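Local coordinates for protein geranyltranstransferase (IspA) (Helicobacter pylori, PDB 3LLW) that probably acts as a magnesium-dependent prenyltransferase of isoprenoid biosynthesis, a member of the FPP/GGPP synthase family, at residues T119-L122 and I123-L127; S82-C85 and L86-S90. All coordinates share one frame; numbering follows the deposited sequence.

In the fold
Each interaction is a nine-residue run of one of two neighbouring helices: interaction 2 lies in helix 73-94, interaction 1 in helix 117-137. Their centres are about 11 Å apart, and the helices touch where Gly124 O comes 3.2 Å from Tyr89 CB. Interaction 2 is the more central, about 8 Å from the chain centre against about 19 Å. Val121, Leu122, Asp125 and Ala126 touch the second subunit, and Tyr89 reaches its Asp125. Helix 73-94 ends at Asp94, a magnesium ligand in a structure of this protein, though no metal is bound here. The side chain of Tyr89 is about 9 Å from that of Asp94; Gly124 lies about 10 Å from it. Through His87, interaction 2 also reaches a sulfate shared with Arg52.

Interaction 1. Residues T119-L122 and I123-L127; sequences TAVL and IGDAL
Val121 O takes the backbone N-H of Asp125 at 2.9 Å from Asp125 N, and His93 NE2 of helix 73-94 is hydrogen-bonded to the same oxygen, so this carbonyl serves two partners. Asp125 CG lies beside its own backbone N (chi1 -76°), which brings the carboxylate back over the preceding turn. There it runs alongside Val121, pointing the same way, with OD2 4.0 Å from Val121 CG1. The tip of Leu122 approaches the same carboxylate oxygen from another direction, Leu122 CD2 lying 4.1 Å from Asp125 OD2. That oxygen is hydrogen-bonded to His93 ND1 of the second subunit, and the OD1 atoms of the two Asp125 copies come close, which could favour a proton on one of them. On another side of the helix, Thr119 and Ile123 lie side by side. Thr119 CG2 stands anti to the backbone N and meets Ile123 CD1 at 3.5 Å, while Thr119 OG1 is hydrogen-bonded to Asp116 OD2. Leu36 and Ala39 of helix 36-45 pack on Ile123. The backbone bonds from Ile123 N to Thr119 O and from Gly124 N to Ala120 O, the latter nearly straight at 172°, follow the same i to i-4 pattern. This is regular alpha-helical bonding, in a helix that contributes to the subunit interface of this mostly helical prenyl synthase fold.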
ATOM      1  N   THR A 119     -14.408  -9.839  -1.334  1.00 44.45           N
ATOM      2  CA  THR A 119     -13.902  -9.354  -2.628  1.00 47.75           C
ATOM      3  C   THR A 119     -13.604  -7.849  -2.633  1.00 44.51           C
ATOM      4  O   THR A 119     -12.515  -7.437  -3.032  1.00 47.33           O
ATOM      5  CB  THR A 119     -14.874  -9.697  -3.787  1.00 53.15           C
ATOM      6  OG1 THR A 119     -15.082 -11.117  -3.847  1.00 57.69           O
ATOM      7  CG2 THR A 119     -14.324  -9.211  -5.128  1.00 43.87           C
ATOM      8  N   ALA A 120     -14.560  -7.049  -2.168  1.00 41.29           N
ATOM      9  CA  ALA A 120     -14.386  -5.601  -2.034  1.00 38.52           C
ATOM     10  C   ALA A 120     -13.232  -5.182  -1.112  1.00 43.61           C
ATOM     11  O   ALA A 120     -12.417  -4.370  -1.512  1.00 37.60           O
ATOM     12  CB  ALA A 120     -15.670  -4.928  -1.594  1.00 36.79           C
ATOM     13  N   VAL A 121     -13.167  -5.730   0.100  1.00 43.67           N
ATOM     14  CA  VAL A 121     -12.065  -5.422   1.019  1.00 44.08           C
ATOM     15  C   VAL A 121     -10.718  -5.719   0.374  1.00 44.03           C
ATOM     16  O   VAL A 121      -9.802  -4.863   0.367  1.00 35.29           O
ATOM     17  CB  VAL A 121     -12.175  -6.195   2.366  1.00 46.05           C
ATOM     18  CG1 VAL A 121     -10.949  -5.922   3.247  1.00 51.09           C
ATOM     19  CG2 VAL A 121     -13.434  -5.784   3.111  1.00 47.64           C
ATOM     20  N   LEU A 122     -10.628  -6.920  -0.199  1.00 39.78           N
ATOM     21  CA  LEU A 122      -9.392  -7.419  -0.790  1.00 44.48           C
ATOM     22  C   LEU A 122      -8.986  -6.697  -2.067  1.00 42.59           C
ATOM     23  O   LEU A 122      -7.796  -6.443  -2.287  1.00 45.41           O
ATOM     24  CB  LEU A 122      -9.457  -8.936  -1.006  1.00 40.79           C
ATOM     25  CG  LEU A 122      -9.464  -9.765   0.275  1.00 48.12           C
ATOM     26  CD1 LEU A 122      -9.665 -11.231  -0.059  1.00 44.57           C
ATOM     27  CD2 LEU A 122      -8.191  -9.535   1.152  1.00 33.05           C
ATOM     28  N   ILE A 123      -9.963  -6.352  -2.896  1.00 40.25           N
ATOM     29  CA  ILE A 123      -9.682  -5.507  -4.066  1.00 40.85           C
ATOM     30  C   ILE A 123      -9.276  -4.066  -3.740  1.00 43.45           C
ATOM     31  O   ILE A 123      -8.349  -3.541  -4.374  1.00 39.86           O
ATOM     32  CB  ILE A 123     -10.738  -5.648  -5.171  1.00 33.23           C
ATOM     33  CG1 ILE A 123     -10.389  -6.892  -5.981  1.00 46.69           C
ATOM     34  CG2 ILE A 123     -10.731  -4.466  -6.128  1.00 26.00           C
ATOM     35  CD1 ILE A 123     -11.561  -7.527  -6.586  1.00 56.69           C
ATOM     36  N   GLY A 124      -9.907  -3.445  -2.739  1.00 36.48           N
ATOM     37  CA  GLY A 124      -9.380  -2.170  -2.218  1.00 35.71           C
ATOM     38  C   GLY A 124      -7.940  -2.306  -1.713  1.00 30.88           C
ATOM     39  O   GLY A 124      -7.088  -1.456  -1.974  1.00 48.20           O
ATOM     40  N   ASP A 125      -7.665  -3.393  -0.996  1.00 37.28           N
ATOM     41  CA  ASP A 125      -6.325  -3.713  -0.502  1.00 45.05           C
ATOM     42  C   ASP A 125      -5.298  -3.844  -1.617  1.00 42.71           C
ATOM     43  O   ASP A 125      -4.196  -3.296  -1.519  1.00 43.60           O
ATOM     44  CB  ASP A 125      -6.345  -5.002   0.316  1.00 46.22           C
ATOM     45  CG  ASP A 125      -6.920  -4.812   1.699  1.00 61.51           C
ATOM     46  OD1 ASP A 125      -7.225  -3.658   2.067  1.00 66.96           O
ATOM     47  OD2 ASP A 125      -7.062  -5.828   2.423  1.00 63.38           O
ATOM     48  N   ALA A 126      -5.671  -4.571  -2.668  1.00 35.95           N
ATOM     49  CA  ALA A 126      -4.826  -4.730  -3.850  1.00 34.42           C
ATOM     50  C   ALA A 126      -4.586  -3.440  -4.602  1.00 44.15           C
ATOM     51  O   ALA A 126      -3.440  -3.174  -5.063  1.00 28.76           O
ATOM     52  CB  ALA A 126      -5.374  -5.779  -4.769  1.00 41.01           C
ATOM     53  N   LEU A 127      -5.641  -2.632  -4.738  1.00 33.80           N
ATOM     54  CA  LEU A 127      -5.461  -1.333  -5.404  1.00 38.73           C
ATOM     55  C   LEU A 127      -4.562  -0.346  -4.642  1.00 39.16           C
ATOM     56  O   LEU A 127      -3.839   0.446  -5.255  1.00 44.04           O
ATOM     57  CB  LEU A 127      -6.797  -0.705  -5.764  1.00 30.88           C
ATOM     58  CG  LEU A 127      -7.462  -1.274  -7.024  1.00 43.68           C
ATOM     59  CD1 LEU A 127      -8.881  -0.777  -7.103  1.00 30.23           C
ATOM     60  CD2 LEU A 127      -6.682  -0.907  -8.298  1.00 35.87           C
TER

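Interaction 2. Residues S82-C85 and L86-S90; sequences SIEC and LHTYS. With SO4 (sulfate ion), chain F.
Thr88 sits one turn after Glu84, and its hydroxyl folds back onto that residue's carbonyl in the i to i-4 manner of threonines inside an alpha-helix, here helix 73-94 of the prenyl synthase fold. Thr88 CB is 3.5 Å from Glu84 O and 3.6 Å from Cys85 O. OG1, set beside the backbone N by a chi1 of -47°, donates to Glu84 O at 2.6 Å from above the carbonyl plane, 42° out of it. Thr88 N donates to the same oxygen, so Glu84 O is gripped twice by one residue. The carboxylate of Glu84 goes elsewhere: its OE2 forms a salt bridge with Arg50. OE2 also lies near the plane of the His87 ring, at its edge, 4.3 Å from His87 CD2. His87 extends with CG anti to the backbone N, carrying the imidazole outward toward a sulfate ion, probably from the crystallisation liquor, that is also hydrogen-bonded to Arg52. A histidine and an arginine meeting at an anion here are consistent with the pocket that takes the diphosphate of isopentenyl diphosphate in this family. On another side, Leu86 packs on Asn128 of helix 117-137 and Leu192 of helix 178-204, while the Tyr89 ring has Leu86 CA in plane at its edge and touches Met161 and Ile162 of helix 161-170. Beyond the turn, Ser90 OG donates to His87 O at 2.6 Å. At the sulfate, His87 NE2 makes a weak hydrogen bond to O1 of the ion, 3.5 Å long with an N-H...O angle of 148°.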
ATOM      1  N   SER A  82      -1.248   5.624 -10.701  1.00 39.41           N
ATOM      2  CA  SER A  82      -1.039   5.195  -9.312  1.00 39.57           C
ATOM      3  C   SER A  82      -1.847   6.044  -8.350  1.00 38.40           C
ATOM      4  O   SER A  82      -2.387   5.530  -7.373  1.00 45.48           O
ATOM      5  CB  SER A  82       0.429   5.258  -8.927  1.00 41.58           C
ATOM      6  OG  SER A  82       0.804   6.590  -8.702  1.00 43.60           O
ATOM      7  N   ILE A  83      -1.936   7.342  -8.639  1.00 39.85           N
ATOM      8  CA  ILE A  83      -2.762   8.262  -7.861  1.00 35.73           C
ATOM      9  C   ILE A  83      -4.255   7.899  -7.992  1.00 41.53           C
ATOM     10  O   ILE A  83      -4.994   7.925  -7.007  1.00 38.11           O
ATOM     11  CB  ILE A  83      -2.552   9.714  -8.304  1.00 38.50           C
ATOM     12  CG1 ILE A  83      -1.054  10.081  -8.275  1.00 46.01           C
ATOM     13  CG2 ILE A  83      -3.316  10.653  -7.381  1.00 44.56           C
ATOM     14  CD1 ILE A  83      -0.719  11.457  -8.858  1.00 38.21           C
ATOM     15  N   GLU A  84      -4.675   7.540  -9.204  1.00 35.45           N
ATOM     16  CA  GLU A  84      -6.072   7.224  -9.451  1.00 45.73           C
ATOM     17  C   GLU A  84      -6.456   5.929  -8.721  1.00 40.83           C
ATOM     18  O   GLU A  84      -7.503   5.876  -8.102  1.00 43.52           O
ATOM     19  CB  GLU A  84      -6.361   7.201 -10.966  1.00 45.77           C
ATOM     20  CG  GLU A  84      -7.846   7.072 -11.397  1.00 44.70           C
ATOM     21  CD  GLU A  84      -8.780   8.203 -10.931  1.00 52.39           C
ATOM     22  OE1 GLU A  84      -8.308   9.308 -10.559  1.00 46.72           O
ATOM     23  OE2 GLU A  84     -10.019   7.973 -10.949  1.00 48.53           O
ATOM     24  N   CYS A  85      -5.566   4.932  -8.725  1.00 43.66           N
ATOM     25  CA  CYS A  85      -5.777   3.677  -7.976  1.00 42.89           C
ATOM     26  C   CYS A  85      -5.936   3.857  -6.463  1.00 44.87           C
ATOM     27  O   CYS A  85      -6.837   3.258  -5.853  1.00 43.74           O
ATOM     28  CB  CYS A  85      -4.659   2.671  -8.268  1.00 46.02           C
ATOM     29  SG  CYS A  85      -4.765   2.000  -9.925  1.00 49.61           S
ATOM     30  N   LEU A  86      -5.069   4.678  -5.870  1.00 39.80           N
ATOM     31  CA  LEU A  86      -5.176   5.020  -4.454  1.00 42.17           C
ATOM     32  C   LEU A  86      -6.497   5.700  -4.136  1.00 42.14           C
ATOM     33  O   LEU A  86      -7.131   5.371  -3.145  1.00 46.71           O
ATOM     34  CB  LEU A  86      -4.014   5.903  -4.003  1.00 48.20           C
ATOM     35  CG  LEU A  86      -3.718   5.814  -2.503  1.00 52.57           C
ATOM     36  CD1 LEU A  86      -3.151   4.448  -2.150  1.00 48.45           C
ATOM     37  CD2 LEU A  86      -2.758   6.905  -2.066  1.00 57.92           C
ATOM     38  N   HIS A  87      -6.920   6.630  -4.989  1.00 41.21           N
ATOM     39  CA  HIS A  87      -8.201   7.287  -4.811  1.00 40.20           C
ATOM     40  C   HIS A  87      -9.360   6.285  -4.913  1.00 38.64           C
ATOM     41  O   HIS A  87     -10.304   6.358  -4.137  1.00 45.80           O
ATOM     42  CB  HIS A  87      -8.386   8.411  -5.840  1.00 42.60           C
ATOM     43  CG  HIS A  87      -9.772   8.997  -5.852  1.00 51.81           C
ATOM     44  ND1 HIS A  87     -10.320   9.646  -4.764  1.00 50.61           N
ATOM     45  CD2 HIS A  87     -10.721   9.025  -6.819  1.00 54.02           C
ATOM     46  CE1 HIS A  87     -11.549  10.035  -5.055  1.00 49.66           C
ATOM     47  NE2 HIS A  87     -11.814   9.677  -6.299  1.00 48.19           N
ATOM     48  N   THR A  88      -9.273   5.362  -5.867  1.00 34.43           N
ATOM     49  CA  THR A  88     -10.330   4.382  -6.117  1.00 41.24           C
ATOM     50  C   THR A  88     -10.466   3.394  -4.966  1.00 39.23           C
ATOM     51  O   THR A  88     -11.583   3.043  -4.577  1.00 44.34           O
ATOM     52  CB  THR A  88     -10.058   3.605  -7.421  1.00 41.16           C
ATOM     53  OG1 THR A  88      -9.717   4.531  -8.454  1.00 40.46           O
ATOM     54  CG2 THR A  88     -11.281   2.799  -7.845  1.00 47.53           C
ATOM     55  N   TYR A  89      -9.330   2.948  -4.423  1.00 41.25           N
ATOM     56  CA  TYR A  89      -9.327   1.987  -3.312  1.00 39.91           C
ATOM     57  C   TYR A  89     -10.020   2.585  -2.093  1.00 42.74           C
ATOM     58  O   TYR A  89     -10.786   1.884  -1.405  1.00 34.70           O
ATOM     59  CB  TYR A  89      -7.909   1.484  -2.967  1.00 32.41           C
ATOM     60  CG  TYR A  89      -7.396   1.883  -1.585  1.00 37.35           C
ATOM     61  CD1 TYR A  89      -7.901   1.288  -0.423  1.00 30.97           C
ATOM     62  CD2 TYR A  89      -6.393   2.837  -1.445  1.00 36.38           C
ATOM     63  CE1 TYR A  89      -7.467   1.653   0.822  1.00 32.32           C
ATOM     64  CE2 TYR A  89      -5.950   3.219  -0.194  1.00 31.49           C
ATOM     65  CZ  TYR A  89      -6.462   2.606   0.928  1.00 27.23           C
ATOM     66  OH  TYR A  89      -6.033   2.963   2.162  1.00 35.91           O
ATOM     67  N   SER A  90      -9.752   3.864  -1.819  1.00 38.08           N
ATOM     68  CA  SER A  90     -10.432   4.542  -0.719  1.00 44.99           C
ATOM     69  C   SER A  90     -11.958   4.539  -0.909  1.00 44.62           C
ATOM     70  O   SER A  90     -12.703   4.341   0.055  1.00 45.12           O
ATOM     71  CB  SER A  90      -9.902   5.953  -0.514  1.00 39.03           C
ATOM     72  OG  SER A  90     -10.235   6.759  -1.616  1.00 52.01           O
TER
HETATM   73  S   SO4 F 311     -13.390  12.555  -8.768  1.00106.09           S
HETATM   74  O1  SO4 F 311     -13.935  11.194  -8.629  1.00 96.07           O
HETATM   75  O2  SO4 F 311     -13.089  13.115  -7.448  1.00 99.73           O
HETATM   76  O3  SO4 F 311     -12.176  12.558  -9.595  1.00 79.54           O
HETATM   77  O4  SO4 F 311     -14.406  13.400  -9.392  1.00105.47           O